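Local coordinates for protein alpha-fucosidase (Bifidobacterium bifidum, PDB 2EAB) that is a bifidobacterial glycoside hydrolase of family 95 that probably cleaves alpha-1,2-linked L-fucose, here as the catalytic portion of a longer, probably membrane-anchored protein, at residues T29-T34 with N44-Q49; V796-I801 with A848-A853. All coordinates share one frame; numbering follows the deposited sequence.

How the interactions relate
The two contacts do not touch: their centres are 42 Å apart and their nearest atoms about 33 Å. Interaction 1 falls in the N-terminal domain and joins a loop to a helix; interaction 2 falls in the C-terminal beta domain and joins two parallel strands. Both reach the family 95 catalytic region between them in sequence, interaction 1 through Tyr754, Asn756 and Phe764, interaction 2 through the bond of Tyr798 to Asp695. Interaction 1 lies away from the annotated calcium sites. In interaction 2 the Tyr798 side chain is about 9 Å from that of Asp690, a calcium ligand in a structure of this protein, although that ion is absent from the present model.

Interaction 1 of 2, residues T29-T34 with N44-Q49; sequences TDATAT and NNRWQQ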
loop_
_atom_site.group_PDB
_atom_site.type_symbol
_atom_site.label_atom_id
_atom_site.label_comp_id
_atom_site.label_asym_id
_atom_site.label_seq_id
_atom_site.Cartn_x
_atom_site.Cartn_y
_atom_site.Cartn_z
ATOM N N THR A 29 2.313 21.744 -18.047
ATOM C CA THR A 29 1.127 21.140 -17.454
ATOM C C THR A 29 0.855 21.778 -16.091
ATOM O O THR A 29 1.793 22.126 -15.368
ATOM C CB THR A 29 1.306 19.604 -17.329
ATOM O OG1 THR A 29 1.555 19.045 -18.624
ATOM C CG2 THR A 29 0.073 18.938 -16.729
ATOM N N ASP A 30 -0.425 21.930 -15.754
ATOM C CA ASP A 30 -0.857 22.560 -14.507
ATOM C C ASP A 30 -0.245 21.878 -13.285
ATOM O O ASP A 30 -0.465 20.685 -13.052
ATOM C CB ASP A 30 -2.390 22.533 -14.419
ATOM C CG ASP A 30 -2.940 23.397 -13.294
ATOM O OD1 ASP A 30 -2.554 23.199 -12.122
ATOM O OD2 ASP A 30 -3.794 24.261 -13.584
ATOM N N ALA A 31 0.535 22.646 -12.525
ATOM C CA ALA A 31 1.127 22.174 -11.273
ATOM C C ALA A 31 0.780 23.131 -10.131
ATOM O O ALA A 31 1.596 23.380 -9.234
ATOM C CB ALA A 31 2.638 22.013 -11.419
ATOM N N THR A 32 -0.447 23.645 -10.163
ATOM C CA THR A 32 -0.875 24.703 -9.248
ATOM C C THR A 32 -1.531 24.202 -7.962
ATOM O O THR A 32 -1.897 25.007 -7.105
ATOM C CB THR A 32 -1.846 25.697 -9.931
ATOM O OG1 THR A 32 -3.044 25.009 -10.311
ATOM C CG2 THR A 32 -1.207 26.330 -11.158
ATOM N N ALA A 33 -1.706 22.888 -7.826
ATOM C CA ALA A 33 -2.239 22.341 -6.579
ATOM C C ALA A 33 -1.225 22.500 -5.444
ATOM O O ALA A 33 -0.042 22.741 -5.686
ATOM C CB ALA A 33 -2.642 20.886 -6.749
ATOM N N THR A 34 -1.695 22.379 -4.207
ATOM C CA THR A 34 -0.835 22.503 -3.030
ATOM C C THR A 34 0.412 21.636 -3.166
ATOM O O THR A 34 0.313 20.434 -3.423
ATOM C CB THR A 34 -1.592 22.105 -1.756
ATOM O OG1 THR A 34 -2.805 22.860 -1.677
ATOM C CG2 THR A 34 -0.760 22.382 -0.517
ATOM N N ASN A 44 10.864 20.477 -8.438
ATOM C CA ASN A 44 10.438 19.282 -7.716
ATOM C C ASN A 44 8.918 19.201 -7.634
ATOM O O ASN A 44 8.333 18.124 -7.793
ATOM C CB ASN A 44 11.049 19.246 -6.317
ATOM C CG ASN A 44 12.551 19.031 -6.336
ATOM O OD1 ASN A 44 13.105 18.492 -7.292
ATOM N ND2 ASN A 44 13.217 19.443 -5.261
ATOM N N ASN A 45 8.274 20.339 -7.393
ATOM C CA ASN A 45 6.821 20.368 -7.401
ATOM C C ASN A 45 6.247 20.002 -8.767
ATOM O O ASN A 45 5.252 19.273 -8.856
ATOM C CB ASN A 45 6.281 21.723 -6.966
ATOM C CG ASN A 45 4.769 21.751 -6.971
ATOM O OD1 ASN A 45 4.128 21.004 -6.234
ATOM N ND2 ASN A 45 4.192 22.574 -7.841
ATOM N N ARG A 46 6.864 20.507 -9.835
ATOM C CA ARG A 46 6.422 20.152 -11.176
ATOM C C ARG A 46 6.508 18.640 -11.380
ATOM O O ARG A 46 5.585 18.029 -11.928
ATOM C CB ARG A 46 7.224 20.893 -12.254
ATOM C CG ARG A 46 6.671 20.712 -13.672
ATOM C CD ARG A 46 5.484 21.629 -13.959
ATOM N NE ARG A 46 5.862 23.044 -13.987
ATOM C CZ ARG A 46 5.000 24.055 -14.082
ATOM N NH1 ARG A 46 3.694 23.828 -14.172
ATOM N NH2 ARG A 46 5.451 25.301 -14.091
ATOM N N TRP A 47 7.611 18.042 -10.930
ATOM C CA TRP A 47 7.792 16.594 -11.033
ATOM C C TRP A 47 6.580 15.833 -10.472
ATOM O O TRP A 47 6.003 14.964 -11.143
ATOM C CB TRP A 47 9.081 16.134 -10.325
ATOM C CG TRP A 47 9.146 14.631 -10.266
ATOM C CD1 TRP A 47 9.609 13.795 -11.236
ATOM C CD2 TRP A 47 8.675 13.789 -9.202
ATOM N NE1 TRP A 47 9.473 12.483 -10.840
ATOM C CE2 TRP A 47 8.896 12.452 -9.598
ATOM C CE3 TRP A 47 8.108 14.035 -7.946
ATOM C CZ2 TRP A 47 8.549 11.364 -8.788
ATOM C CZ3 TRP A 47 7.759 12.954 -7.140
ATOM C CH2 TRP A 47 7.985 11.637 -7.567
ATOM N N GLN A 48 6.197 16.155 -9.240
ATOM C CA GLN A 48 5.184 15.351 -8.547
ATOM C C GLN A 48 3.785 15.526 -9.115
ATOM O O GLN A 48 2.948 14.634 -8.973
ATOM C CB GLN A 48 5.169 15.629 -7.040
ATOM C CG GLN A 48 4.652 17.003 -6.660
ATOM C CD GLN A 48 4.418 17.155 -5.176
ATOM O OE1 GLN A 48 4.336 16.171 -4.435
ATOM N NE2 GLN A 48 4.285 18.397 -4.733
ATOM N N GLN A 49 3.528 16.666 -9.758
ATOM C CA GLN A 49 2.177 16.969 -10.237
ATOM C C GLN A 49 1.927 16.583 -11.689
ATOM O O GLN A 49 0.771 16.464 -12.103
ATOM C CB GLN A 49 1.833 18.451 -10.025
ATOM C CG GLN A 49 1.908 18.890 -8.573
ATOM C CD GLN A 49 1.041 20.095 -8.243
ATOM O OE1 GLN A 49 0.007 20.338 -8.877
ATOM N NE2 GLN A 49 1.446 20.838 -7.221
HETATM O O HOH W 1 -1.587 19.331 -10.877
HETATM O O HOH W 2 1.523 25.271 -13.295
#
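The carboxamide of Gln49 grips both backbone polar atoms of Ala33, its OE1 accepting from Ala33 N at 3.2 Å and its NE2 donating to Ala33 O at 2.9 Å. The first bond lies in the carbonyl plane on a lone pair of OE1; in the second, NE2 stands above the plane of the Ala33 carbonyl, 50° out of it. CG of Gln49 sits anti to the carbonyl carbon (chi1 -59°), and the chain beyond runs extended to the loop. NE2 also donates to Asn45 OD1 at 2.9 Å, so the helix fixes the amide that holds the loop. That same OD1 accepts from Gln48 NE2, while Asn45 ND2 donates in its amide plane to Ala31 O at 3.1 Å. A water bridges OE1 of Gln49 to Asp30 O. An alanine in place of Gln49 would probably leave Ala33 N and O without these partners and the water without one of its acceptors. Ala31 CB lies 3.9 Å from Gln49 CB and 3.5 Å from Arg46 NH1. NH1 makes a weak bond to Thr29 O and shares a second water with Ala31 N. Within the loop, Asp30 OD1 accepts from Thr32 N at 2.9 Å, an Asx turn, and also from Thr32 OG1. The loop after strand 19-22 is thereby held on helix 42-50. The helix is tied to Phe764 N by Gln48 OE1 and to strand 59-63 by Trp47 NE1 bonding to Thr62 OG1; the loop is tied to strand 156-161 by Thr29 OG1, which bonds to Arg158 as well as to Pro25 O.

Interaction 2 of 2, residues V796-I801 with A848-A853; sequences VNYTNI and AVKITA
Thr799 to Ile801 pair in register with Val849 to Ile851, strands 799-801 and 848-851 running parallel at 21° with their axes 4.6 Å apart at closest approach. Thr799 N donates to Ala848 O, Lys850 N to Thr799 O, Ile801 N to Lys850 O and Thr852 N to Ile801 O, the alternation of a parallel pair; Val849 CA adds a CA-H...O contact to Thr799 O at 3.3 Å. Ile801 and Val849 cross obliquely on one face, CG1 of each 3.9 Å apart. Strand 799-801 lies between 781-782 and 847-851 in a mixed sheet, and this face packs on strands 823-830 and 833-841 through Val825, Val837 and Leu839, as in a beta-sandwich. On the face that carries Asn800 and Lys850, the fully extended Lys850 chain runs side by side with the Tyr798 side chain, both pointing the same way, Lys850 CB 3.7 Å from Tyr798 CE1, while Tyr798 OH bonds to Asp695. Asn800 (CG anti to the backbone N, chi1 -172°) lies side by side with Lys850 and points the same way. Its OD1 accepts from Thr852 OG1 at 2.7 Å, in the carbonyl plane on a lone pair. One water accepts from Asn800 ND2 and Lys850 NZ and donates to Thr852 OG1.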
loop_
_atom_site.group_PDB
_atom_site.type_symbol
_atom_site.label_atom_id
_atom_site.label_comp_id
_atom_site.label_asym_id
_atom_site.label_seq_id
_atom_site.Cartn_x
_atom_site.Cartn_y
_atom_site.Cartn_z
ATOM N N VAL A 796 -18.878 -17.612 7.479
ATOM C CA VAL A 796 -17.732 -16.737 7.670
ATOM C C VAL A 796 -17.191 -16.296 6.318
ATOM O O VAL A 796 -17.028 -17.118 5.407
ATOM C CB VAL A 796 -16.636 -17.460 8.486
ATOM C CG1 VAL A 796 -15.398 -16.591 8.635
ATOM C CG2 VAL A 796 -17.166 -17.867 9.859
ATOM N N ASN A 797 -16.890 -15.003 6.200
ATOM C CA ASN A 797 -16.351 -14.432 4.969
ATOM C C ASN A 797 -17.273 -14.664 3.778
ATOM O O ASN A 797 -16.828 -15.017 2.689
ATOM C CB ASN A 797 -14.925 -14.943 4.708
ATOM C CG ASN A 797 -13.941 -14.454 5.752
ATOM O OD1 ASN A 797 -14.270 -13.586 6.555
ATOM N ND2 ASN A 797 -12.735 -15.005 5.743
ATOM N N TYR A 798 -18.569 -14.454 3.990
ATOM C CA TYR A 798 -19.529 -14.612 2.908
ATOM C C TYR A 798 -19.290 -13.549 1.838
ATOM O O TYR A 798 -18.816 -12.437 2.130
ATOM C CB TYR A 798 -20.976 -14.579 3.430
ATOM C CG TYR A 798 -21.427 -13.252 4.006
ATOM C CD1 TYR A 798 -21.986 -12.271 3.187
ATOM C CD2 TYR A 798 -21.323 -12.987 5.367
ATOM C CE1 TYR A 798 -22.412 -11.050 3.703
ATOM C CE2 TYR A 798 -21.748 -11.767 5.896
ATOM C CZ TYR A 798 -22.283 -10.806 5.054
ATOM O OH TYR A 798 -22.710 -9.590 5.541
ATOM N N THR A 799 -19.591 -13.915 0.599
ATOM C CA THR A 799 -19.431 -13.040 -0.550
ATOM C C THR A 799 -20.609 -12.081 -0.604
ATOM O O THR A 799 -21.753 -12.518 -0.740
ATOM C CB THR A 799 -19.384 -13.870 -1.844
ATOM O OG1 THR A 799 -18.381 -14.883 -1.728
ATOM C CG2 THR A 799 -19.101 -13.001 -3.060
ATOM N N ASN A 800 -20.332 -10.782 -0.504
ATOM C CA ASN A 800 -21.373 -9.764 -0.457
ATOM C C ASN A 800 -21.321 -8.896 -1.704
ATOM O O ASN A 800 -20.416 -8.069 -1.866
ATOM C CB ASN A 800 -21.234 -8.929 0.820
ATOM C CG ASN A 800 -22.394 -7.981 1.039
ATOM O OD1 ASN A 800 -23.256 -7.818 0.169
ATOM N ND2 ASN A 800 -22.417 -7.342 2.205
ATOM N N ILE A 801 -22.294 -9.114 -2.586
ATOM C CA ILE A 801 -22.384 -8.444 -3.873
ATOM C C ILE A 801 -23.051 -7.074 -3.739
ATOM O O ILE A 801 -24.160 -6.955 -3.208
ATOM C CB ILE A 801 -23.189 -9.317 -4.877
ATOM C CG1 ILE A 801 -22.568 -10.715 -5.029
ATOM C CG2 ILE A 801 -23.371 -8.613 -6.219
ATOM C CD1 ILE A 801 -21.140 -10.742 -5.566
ATOM N N ALA A 848 -21.371 -18.773 -0.142
ATOM C CA ALA A 848 -22.416 -18.148 0.655
ATOM C C ALA A 848 -22.481 -16.715 0.157
ATOM O O ALA A 848 -21.532 -15.943 0.348
ATOM C CB ALA A 848 -22.085 -18.216 2.139
ATOM N N VAL A 849 -23.573 -16.382 -0.528
ATOM C CA VAL A 849 -23.647 -15.151 -1.304
ATOM C C VAL A 849 -24.808 -14.264 -0.860
ATOM O O VAL A 849 -25.974 -14.679 -0.912
ATOM C CB VAL A 849 -23.771 -15.457 -2.820
ATOM C CG1 VAL A 849 -23.753 -14.171 -3.627
ATOM C CG2 VAL A 849 -22.651 -16.387 -3.278
ATOM N N LYS A 850 -24.472 -13.051 -0.416
ATOM C CA LYS A 850 -25.448 -11.998 -0.172
ATOM C C LYS A 850 -25.491 -11.125 -1.411
ATOM O O LYS A 850 -24.451 -10.837 -2.012
ATOM C CB LYS A 850 -25.031 -11.148 1.030
ATOM C CG LYS A 850 -26.096 -10.161 1.494
ATOM C CD LYS A 850 -25.652 -9.357 2.709
ATOM C CE LYS A 850 -26.745 -8.393 3.141
ATOM N NZ LYS A 850 -26.341 -7.594 4.335
ATOM N N ILE A 851 -26.690 -10.702 -1.800
ATOM C CA ILE A 851 -26.822 -9.722 -2.870
ATOM C C ILE A 851 -27.524 -8.522 -2.256
ATOM O O ILE A 851 -28.748 -8.507 -2.096
ATOM C CB ILE A 851 -27.559 -10.285 -4.116
ATOM C CG1 ILE A 851 -26.783 -11.478 -4.689
ATOM C CG2 ILE A 851 -27.718 -9.199 -5.180
ATOM C CD1 ILE A 851 -27.494 -12.230 -5.805
ATOM N N THR A 852 -26.731 -7.534 -1.857
ATOM C CA THR A 852 -27.275 -6.394 -1.134
ATOM C C THR A 852 -28.190 -5.570 -2.036
ATOM O O THR A 852 -29.272 -5.149 -1.622
ATOM C CB THR A 852 -26.150 -5.546 -0.528
ATOM O OG1 THR A 852 -25.486 -6.316 0.478
ATOM C CG2 THR A 852 -26.692 -4.288 0.116
ATOM N N ALA A 853 -27.754 -5.360 -3.272
ATOM C CA ALA A 853 -28.549 -4.651 -4.259
ATOM C C ALA A 853 -29.425 -5.641 -5.030
ATOM O O ALA A 853 -29.141 -5.982 -6.184
ATOM C CB ALA A 853 -27.646 -3.859 -5.194
HETATM O O HOH W 3 -19.025 -17.495 -2.001
HETATM O O HOH W 4 -24.719 -5.757 3.010
#